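Local coordinates for hypothetical protein TTHA1785 (Thermus thermophilus, PDB 2EPG) that probably joins RNA ends bearing a 2',3'-cyclic phosphate or 3'-phosphate to 5'-hydroxyl ends, as a GTP- and manganese-dependent RNA ligase of the RtcB family, at residues 93-99 / 280-286; 260-264 / 289-293. All blocks are in the same frame, centred on the assembly; numbering follows the deposited sequence.

Contact 1 (93-99 / 280-286); sequences EEGGVVS and LAAAPIK
A two-stranded antiparallel ribbon, the smallest possible beta sheet, shows how backbone polar groups are satisfied where loops far apart in sequence meet. Val97-Val98 pairs with Ala283-Pro284, and both run in extended conformation. Val97 and Pro284 form the non-hydrogen-bonded pair, with CA atoms 4.1 Å apart; Val98 and Ala283 form the hydrogen-bonded pair, CA to CA 5.6 Å. In the latter, Val98 N donates to Ala283 O at 2.8 Å and Ala283 N returns a bond to Val98 O at 3.1 Å. Pro284 has no amide hydrogen, and its non-hydrogen-bonded position asks for none from this partner. Past the paired residues one more backbone bond follows, Ile285 N to Gly96 O at 3.0 Å (173°), while Pro284 CA makes a CA-H...O contact with the same oxygen at 3.6 Å. The Ser99 amide is satisfied outside the ribbon, by His355 NE2, and Ile285 O by Gln291 NE2. Val98 (chi1 p) and Ala283 share one face, which is covered by Phe264 of helix 250-265; Val98 CB also meets Ile285 CG1 at 4.0 Å. Val97 CB touches Ala282 CB at 3.9 Å. At the exposed end, Lys286, m at chi1 and fully extended thereafter, reaches Glu93 (m, m) in a salt bridge, NZ to OE1 2.7 Å.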
ATOM      1  N   GLU A  93     -12.354   6.250  21.446  1.00 35.88           N
ATOM      2  CA  GLU A  93     -13.325   6.589  22.476  1.00 36.92           C
ATOM      3  C   GLU A  93     -13.948   5.380  23.140  1.00 37.71           C
ATOM      4  O   GLU A  93     -14.621   5.505  24.164  1.00 38.18           O
ATOM      5  CB  GLU A  93     -14.443   7.452  21.888  1.00 39.85           C
ATOM      6  CG  GLU A  93     -13.964   8.817  21.479  1.00 43.07           C
ATOM      7  CD  GLU A  93     -13.158   9.457  22.581  1.00 45.18           C
ATOM      8  OE1 GLU A  93     -11.910   9.407  22.522  1.00 46.89           O
ATOM      9  OE2 GLU A  93     -13.783   9.992  23.523  1.00 49.10           O
ATOM     10  N   GLU A  94     -13.731   4.214  22.548  1.00 36.18           N
ATOM     11  CA  GLU A  94     -14.284   2.968  23.060  1.00 35.55           C
ATOM     12  C   GLU A  94     -13.150   2.114  23.641  1.00 33.23           C
ATOM     13  O   GLU A  94     -13.286   0.910  23.794  1.00 33.04           O
ATOM     14  CB  GLU A  94     -14.964   2.232  21.903  1.00 39.03           C
ATOM     15  CG  GLU A  94     -16.394   1.789  22.130  1.00 45.27           C
ATOM     16  CD  GLU A  94     -17.277   2.885  22.682  1.00 46.44           C
ATOM     17  OE1 GLU A  94     -17.406   3.949  22.044  1.00 47.39           O
ATOM     18  OE2 GLU A  94     -17.844   2.672  23.769  1.00 49.68           O
ATOM     19  N   GLY A  95     -12.020   2.746  23.934  1.00 31.60           N
ATOM     20  CA  GLY A  95     -10.891   2.010  24.469  1.00 30.00           C
ATOM     21  C   GLY A  95     -10.171   1.185  23.415  1.00 28.59           C
ATOM     22  O   GLY A  95      -9.575   0.148  23.720  1.00 28.59           O
ATOM     23  N   GLY A  96     -10.221   1.651  22.171  1.00 27.24           N
ATOM     24  CA  GLY A  96      -9.580   0.942  21.081  1.00 27.40           C
ATOM     25  C   GLY A  96      -8.069   0.826  21.202  1.00 27.07           C
ATOM     26  O   GLY A  96      -7.417   1.621  21.881  1.00 27.29           O
ATOM     27  N   VAL A  97      -7.507  -0.167  20.526  1.00 25.63           N
ATOM     28  CA  VAL A  97      -6.075  -0.397  20.574  1.00 25.36           C
ATOM     29  C   VAL A  97      -5.410  -0.220  19.220  1.00 26.48           C
ATOM     30  O   VAL A  97      -6.083  -0.124  18.192  1.00 26.88           O
ATOM     31  CB  VAL A  97      -5.768  -1.831  21.069  1.00 27.90           C
ATOM     32  CG1 VAL A  97      -6.198  -1.993  22.521  1.00 25.86           C
ATOM     33  CG2 VAL A  97      -6.476  -2.869  20.177  1.00 26.71           C
ATOM     34  N   VAL A  98      -4.084  -0.149  19.227  1.00 25.76           N
ATOM     35  CA  VAL A  98      -3.308  -0.049  17.994  1.00 25.03           C
ATOM     36  C   VAL A  98      -2.318  -1.207  18.056  1.00 25.77           C
ATOM     37  O   VAL A  98      -1.681  -1.433  19.097  1.00 26.05           O
ATOM     38  CB  VAL A  98      -2.529   1.304  17.857  1.00 24.51           C
ATOM     39  CG1 VAL A  98      -1.655   1.566  19.085  1.00 25.20           C
ATOM     40  CG2 VAL A  98      -1.630   1.249  16.592  1.00 23.53           C
ATOM     41  N   SER A  99      -2.203  -1.953  16.962  1.00 25.89           N
ATOM     42  CA  SER A  99      -1.301  -3.099  16.927  1.00 28.25           C
ATOM     43  C   SER A  99      -0.310  -3.106  15.775  1.00 29.19           C
ATOM     44  O   SER A  99      -0.708  -3.124  14.613  1.00 28.76           O
ATOM     45  CB  SER A  99      -2.095  -4.390  16.871  1.00 27.74           C
ATOM     46  OG  SER A  99      -1.211  -5.465  16.652  1.00 30.83           O
ATOM     47  N   LEU A 280      -0.512 -10.676  18.246  1.00 43.48           N
ATOM     48  CA  LEU A 280      -1.573  -9.673  18.172  1.00 42.89           C
ATOM     49  C   LEU A 280      -1.243  -8.515  19.127  1.00 42.27           C
ATOM     50  O   LEU A 280      -2.081  -7.638  19.381  1.00 42.14           O
ATOM     51  CB  LEU A 280      -2.892 -10.315  18.586  1.00 43.72           C
ATOM     52  CG  LEU A 280      -4.118 -10.163  17.694  1.00 47.53           C
ATOM     53  CD1 LEU A 280      -3.804 -10.537  16.255  1.00 45.32           C
ATOM     54  CD2 LEU A 280      -5.216 -11.049  18.260  1.00 48.79           C
ATOM     55  N   ALA A 281      -0.022  -8.534  19.659  1.00 38.92           N
ATOM     56  CA  ALA A 281       0.454  -7.523  20.598  1.00 37.52           C
ATOM     57  C   ALA A 281      -0.073  -6.127  20.276  1.00 35.80           C
ATOM     58  O   ALA A 281       0.218  -5.589  19.213  1.00 36.37           O
ATOM     59  CB  ALA A 281       1.971  -7.519  20.605  1.00 38.66           C
ATOM     60  N   ALA A 282      -0.835  -5.544  21.203  1.00 32.60           N
ATOM     61  CA  ALA A 282      -1.425  -4.217  20.996  1.00 31.01           C
ATOM     62  C   ALA A 282      -1.416  -3.377  22.271  1.00 30.80           C
ATOM     63  O   ALA A 282      -1.222  -3.902  23.355  1.00 30.39           O
ATOM     64  CB  ALA A 282      -2.865  -4.363  20.498  1.00 29.09           C
ATOM     65  N   ALA A 283      -1.657  -2.076  22.127  1.00 29.26           N
ATOM     66  CA  ALA A 283      -1.695  -1.167  23.260  1.00 27.44           C
ATOM     67  C   ALA A 283      -2.815  -0.167  23.015  1.00 28.26           C
ATOM     68  O   ALA A 283      -3.192   0.094  21.870  1.00 28.64           O
ATOM     69  CB  ALA A 283      -0.345  -0.418  23.400  1.00 29.21           C
ATOM     70  N   PRO A 284      -3.377   0.396  24.092  1.00 28.68           N
ATOM     71  CA  PRO A 284      -4.452   1.364  23.905  1.00 26.88           C
ATOM     72  C   PRO A 284      -3.950   2.514  23.059  1.00 27.05           C
ATOM     73  O   PRO A 284      -2.837   3.014  23.263  1.00 28.75           O
ATOM     74  CB  PRO A 284      -4.772   1.809  25.331  1.00 25.92           C
ATOM     75  CG  PRO A 284      -4.444   0.588  26.145  1.00 25.16           C
ATOM     76  CD  PRO A 284      -3.156   0.116  25.525  1.00 26.39           C
ATOM     77  N   ILE A 285      -4.771   2.914  22.097  1.00 26.58           N
ATOM     78  CA  ILE A 285      -4.454   4.028  21.224  1.00 26.10           C
ATOM     79  C   ILE A 285      -4.143   5.256  22.088  1.00 27.49           C
ATOM     80  O   ILE A 285      -3.212   6.003  21.803  1.00 26.43           O
ATOM     81  CB  ILE A 285      -5.663   4.322  20.290  1.00 26.75           C
ATOM     82  CG1 ILE A 285      -5.756   3.247  19.203  1.00 23.45           C
ATOM     83  CG2 ILE A 285      -5.538   5.705  19.667  1.00 23.89           C
ATOM     84  CD1 ILE A 285      -7.116   3.146  18.584  1.00 23.61           C
ATOM     85  N   LYS A 286      -4.891   5.439  23.175  1.00 28.68           N
ATOM     86  CA  LYS A 286      -4.669   6.601  24.045  1.00 30.17           C
ATOM     87  C   LYS A 286      -3.582   6.488  25.121  1.00 31.34           C
ATOM     88  O   LYS A 286      -3.417   7.403  25.923  1.00 33.63           O
ATOM     89  CB  LYS A 286      -5.971   7.007  24.725  1.00 32.38           C
ATOM     90  CG  LYS A 286      -6.985   7.675  23.812  1.00 33.61           C
ATOM     91  CD  LYS A 286      -8.227   7.999  24.633  1.00 36.51           C
ATOM     92  CE  LYS A 286      -9.273   8.734  23.841  1.00 37.62           C
ATOM     93  NZ  LYS A 286     -10.453   8.989  24.719  1.00 43.57           N
TER

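Contact 2 (260-264 / 289-293); sequences YVERF and EGQDY
Phe264, Tyr260 and Glu289 lose the most surface where helix 250-265 (through 260-264) packs antiparallel on the start of helix 288-321 (through 289-293), their local axes 177° apart in direction and 10.7 Å apart at closest approach. The register sets Tyr260 against Tyr293 (CA to CA 6.3 Å) and, one turn on, Phe264 against Glu289 (7.0 Å). Tyr260, chi1 m, lays a ring face over the opposite backbone: Tyr293 CA sits 3.7 Å from the ring centroid, a CH-pi contact, and Tyr260 CD2 meets Tyr293 CB at 3.5 Å. Its hydroxyl is hydrogen-bonded to Lys194 O. Phe264, also m, brings CZ to 3.5 Å from Tyr293 CB and points its edge at Glu289, CE1 to O 3.2 Å. With Tyr293 (chi1 t), these rings form an aromatic cluster. Glu289, chi1 m, packs its CG 3.8 Å from Arg263 NE, while its OE2 is hydrogen-bonded to Tyr271 OH. The extended Arg263 side chain lies with a guanidinium face over Glu289 CA and forms a salt bridge with Asp292, NH2 to OD1 3.0 Å; Asp292 OD2 pairs with Lys194. The chemistry thus divides the interface into a buried aromatic seam and a charged margin, where Asp292 serves two cations.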
ATOM      1  N   TYR A 260       8.489  -1.550  18.748  1.00 35.45           N
ATOM      2  CA  TYR A 260       7.224  -1.434  19.459  1.00 33.72           C
ATOM      3  C   TYR A 260       6.492  -2.716  19.792  1.00 34.80           C
ATOM      4  O   TYR A 260       5.772  -2.760  20.781  1.00 34.96           O
ATOM      5  CB  TYR A 260       6.301  -0.447  18.738  1.00 29.87           C
ATOM      6  CG  TYR A 260       6.735   0.987  18.981  1.00 27.53           C
ATOM      7  CD1 TYR A 260       7.609   1.629  18.107  1.00 26.73           C
ATOM      8  CD2 TYR A 260       6.340   1.663  20.139  1.00 26.08           C
ATOM      9  CE1 TYR A 260       8.087   2.910  18.379  1.00 25.83           C
ATOM     10  CE2 TYR A 260       6.809   2.940  20.429  1.00 27.04           C
ATOM     11  CZ  TYR A 260       7.683   3.554  19.545  1.00 26.34           C
ATOM     12  OH  TYR A 260       8.158   4.801  19.836  1.00 28.03           O
ATOM     13  N   VAL A 261       6.657  -3.757  18.985  1.00 36.97           N
ATOM     14  CA  VAL A 261       6.003  -5.014  19.308  1.00 37.89           C
ATOM     15  C   VAL A 261       6.535  -5.433  20.680  1.00 40.62           C
ATOM     16  O   VAL A 261       5.754  -5.709  21.598  1.00 38.92           O
ATOM     17  CB  VAL A 261       6.340  -6.146  18.302  1.00 38.93           C
ATOM     18  CG1 VAL A 261       5.917  -7.490  18.885  1.00 39.38           C
ATOM     19  CG2 VAL A 261       5.622  -5.913  16.982  1.00 38.13           C
ATOM     20  N   GLU A 262       7.861  -5.467  20.820  1.00 41.05           N
ATOM     21  CA  GLU A 262       8.454  -5.873  22.089  1.00 44.11           C
ATOM     22  C   GLU A 262       8.148  -4.899  23.210  1.00 43.70           C
ATOM     23  O   GLU A 262       7.955  -5.310  24.349  1.00 43.33           O
ATOM     24  CB  GLU A 262       9.971  -6.104  21.954  1.00 48.01           C
ATOM     25  CG  GLU A 262      10.730  -5.123  21.090  1.00 53.20           C
ATOM     26  CD  GLU A 262      12.176  -5.568  20.853  1.00 57.59           C
ATOM     27  OE1 GLU A 262      12.387  -6.617  20.193  1.00 58.34           O
ATOM     28  OE2 GLU A 262      13.104  -4.872  21.330  1.00 58.67           O
ATOM     29  N   ARG A 263       8.075  -3.610  22.898  1.00 43.74           N
ATOM     30  CA  ARG A 263       7.745  -2.642  23.925  1.00 43.01           C
ATOM     31  C   ARG A 263       6.288  -2.872  24.354  1.00 43.51           C
ATOM     32  O   ARG A 263       5.964  -2.759  25.535  1.00 42.41           O
ATOM     33  CB  ARG A 263       7.936  -1.212  23.408  1.00 45.03           C
ATOM     34  CG  ARG A 263       7.618  -0.158  24.464  1.00 46.67           C
ATOM     35  CD  ARG A 263       7.928   1.271  24.031  1.00 49.81           C
ATOM     36  NE  ARG A 263       7.501   2.206  25.074  1.00 52.15           N
ATOM     37  CZ  ARG A 263       7.357   3.518  24.915  1.00 52.76           C
ATOM     38  NH1 ARG A 263       6.959   4.259  25.940  1.00 53.38           N
ATOM     39  NH2 ARG A 263       7.605   4.090  23.745  1.00 51.20           N
ATOM     40  N   PHE A 264       5.420  -3.212  23.397  1.00 43.62           N
ATOM     41  CA  PHE A 264       3.996  -3.472  23.679  1.00 44.16           C
ATOM     42  C   PHE A 264       3.782  -4.774  24.443  1.00 46.15           C
ATOM     43  O   PHE A 264       2.805  -4.924  25.178  1.00 46.64           O
ATOM     44  CB  PHE A 264       3.179  -3.551  22.379  1.00 40.26           C
ATOM     45  CG  PHE A 264       2.777  -2.217  21.812  1.00 37.19           C
ATOM     46  CD1 PHE A 264       3.461  -1.051  22.161  1.00 36.21           C
ATOM     47  CD2 PHE A 264       1.744  -2.134  20.880  1.00 34.28           C
ATOM     48  CE1 PHE A 264       3.123   0.182  21.586  1.00 35.12           C
ATOM     49  CE2 PHE A 264       1.400  -0.904  20.297  1.00 34.70           C
ATOM     50  CZ  PHE A 264       2.090   0.253  20.648  1.00 33.34           C
ATOM     51  N   GLU A 289       2.453   4.394  25.231  1.00 28.53           N
ATOM     52  CA  GLU A 289       3.052   3.472  24.281  1.00 28.93           C
ATOM     53  C   GLU A 289       2.303   3.440  22.941  1.00 28.05           C
ATOM     54  O   GLU A 289       2.923   3.336  21.870  1.00 26.37           O
ATOM     55  CB  GLU A 289       3.101   2.056  24.874  1.00 32.77           C
ATOM     56  CG  GLU A 289       3.915   1.953  26.162  1.00 37.91           C
ATOM     57  CD  GLU A 289       3.149   2.400  27.397  1.00 38.75           C
ATOM     58  OE1 GLU A 289       3.742   2.398  28.497  1.00 44.15           O
ATOM     59  OE2 GLU A 289       1.959   2.750  27.287  1.00 42.63           O
ATOM     60  N   GLY A 290       0.972   3.502  23.010  1.00 25.63           N
ATOM     61  CA  GLY A 290       0.172   3.490  21.805  1.00 25.42           C
ATOM     62  C   GLY A 290       0.468   4.743  21.011  1.00 24.83           C
ATOM     63  O   GLY A 290       0.766   4.685  19.822  1.00 23.90           O
ATOM     64  N   GLN A 291       0.407   5.884  21.689  1.00 26.15           N
ATOM     65  CA  GLN A 291       0.684   7.174  21.070  1.00 26.20           C
ATOM     66  C   GLN A 291       2.074   7.234  20.463  1.00 27.22           C
ATOM     67  O   GLN A 291       2.259   7.800  19.376  1.00 26.25           O
ATOM     68  CB  GLN A 291       0.548   8.288  22.107  1.00 28.32           C
ATOM     69  CG  GLN A 291      -0.884   8.592  22.502  1.00 32.44           C
ATOM     70  CD  GLN A 291      -1.628   9.300  21.390  1.00 36.34           C
ATOM     71  OE1 GLN A 291      -1.283  10.423  21.021  1.00 38.11           O
ATOM     72  NE2 GLN A 291      -2.640   8.642  20.836  1.00 36.76           N
ATOM     73  N   ASP A 292       3.062   6.665  21.156  1.00 27.56           N
ATOM     74  CA  ASP A 292       4.429   6.706  20.642  1.00 26.56           C
ATOM     75  C   ASP A 292       4.583   5.914  19.353  1.00 26.58           C
ATOM     76  O   ASP A 292       5.209   6.386  18.406  1.00 24.91           O
ATOM     77  CB  ASP A 292       5.413   6.186  21.682  1.00 28.90           C
ATOM     78  CG  ASP A 292       5.674   7.190  22.800  1.00 33.05           C
ATOM     79  OD1 ASP A 292       6.405   6.833  23.737  1.00 35.78           O
ATOM     80  OD2 ASP A 292       5.172   8.328  22.749  1.00 33.62           O
ATOM     81  N   TYR A 293       4.016   4.712  19.320  1.00 27.25           N
ATOM     82  CA  TYR A 293       4.103   3.874  18.129  1.00 29.25           C
ATOM     83  C   TYR A 293       3.437   4.566  16.949  1.00 28.65           C
ATOM     84  O   TYR A 293       3.965   4.558  15.826  1.00 29.65           O
ATOM     85  CB  TYR A 293       3.427   2.510  18.348  1.00 28.70           C
ATOM     86  CG  TYR A 293       3.227   1.741  17.043  1.00 31.70           C
ATOM     87  CD1 TYR A 293       4.325   1.278  16.309  1.00 29.66           C
ATOM     88  CD2 TYR A 293       1.947   1.549  16.508  1.00 31.10           C
ATOM     89  CE1 TYR A 293       4.166   0.650  15.082  1.00 29.53           C
ATOM     90  CE2 TYR A 293       1.772   0.922  15.265  1.00 31.83           C
ATOM     91  CZ  TYR A 293       2.887   0.475  14.555  1.00 32.20           C
ATOM     92  OH  TYR A 293       2.731  -0.129  13.313  1.00 29.37           O
TER

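A small sheet packed against a helix pair illustrates tertiary packing: contacts 1 and 2, centres 10 Å apart, pack directly on each other. Phe264 CE2 lies 3.6 Å from Ala283 CB and packs 3.3 Å from Val98 O; Tyr293 CD2 is 3.6 Å from Val98 CG2, so the aromatic cluster of contact 2 backs the ribbon of contact 1. They are also joined through the chain: strand 283-284 leads almost directly into helix 288-321, and Gln291 NE2 reaches Ile285 O at 2.9 Å. Contact 1 lies away from the predicted GMP, manganese and active-site residues, whereas the Tyr293 side chain is about 8 Å from that of Asn340 (GMP) and about 10 Å from that of Asp106 (manganese).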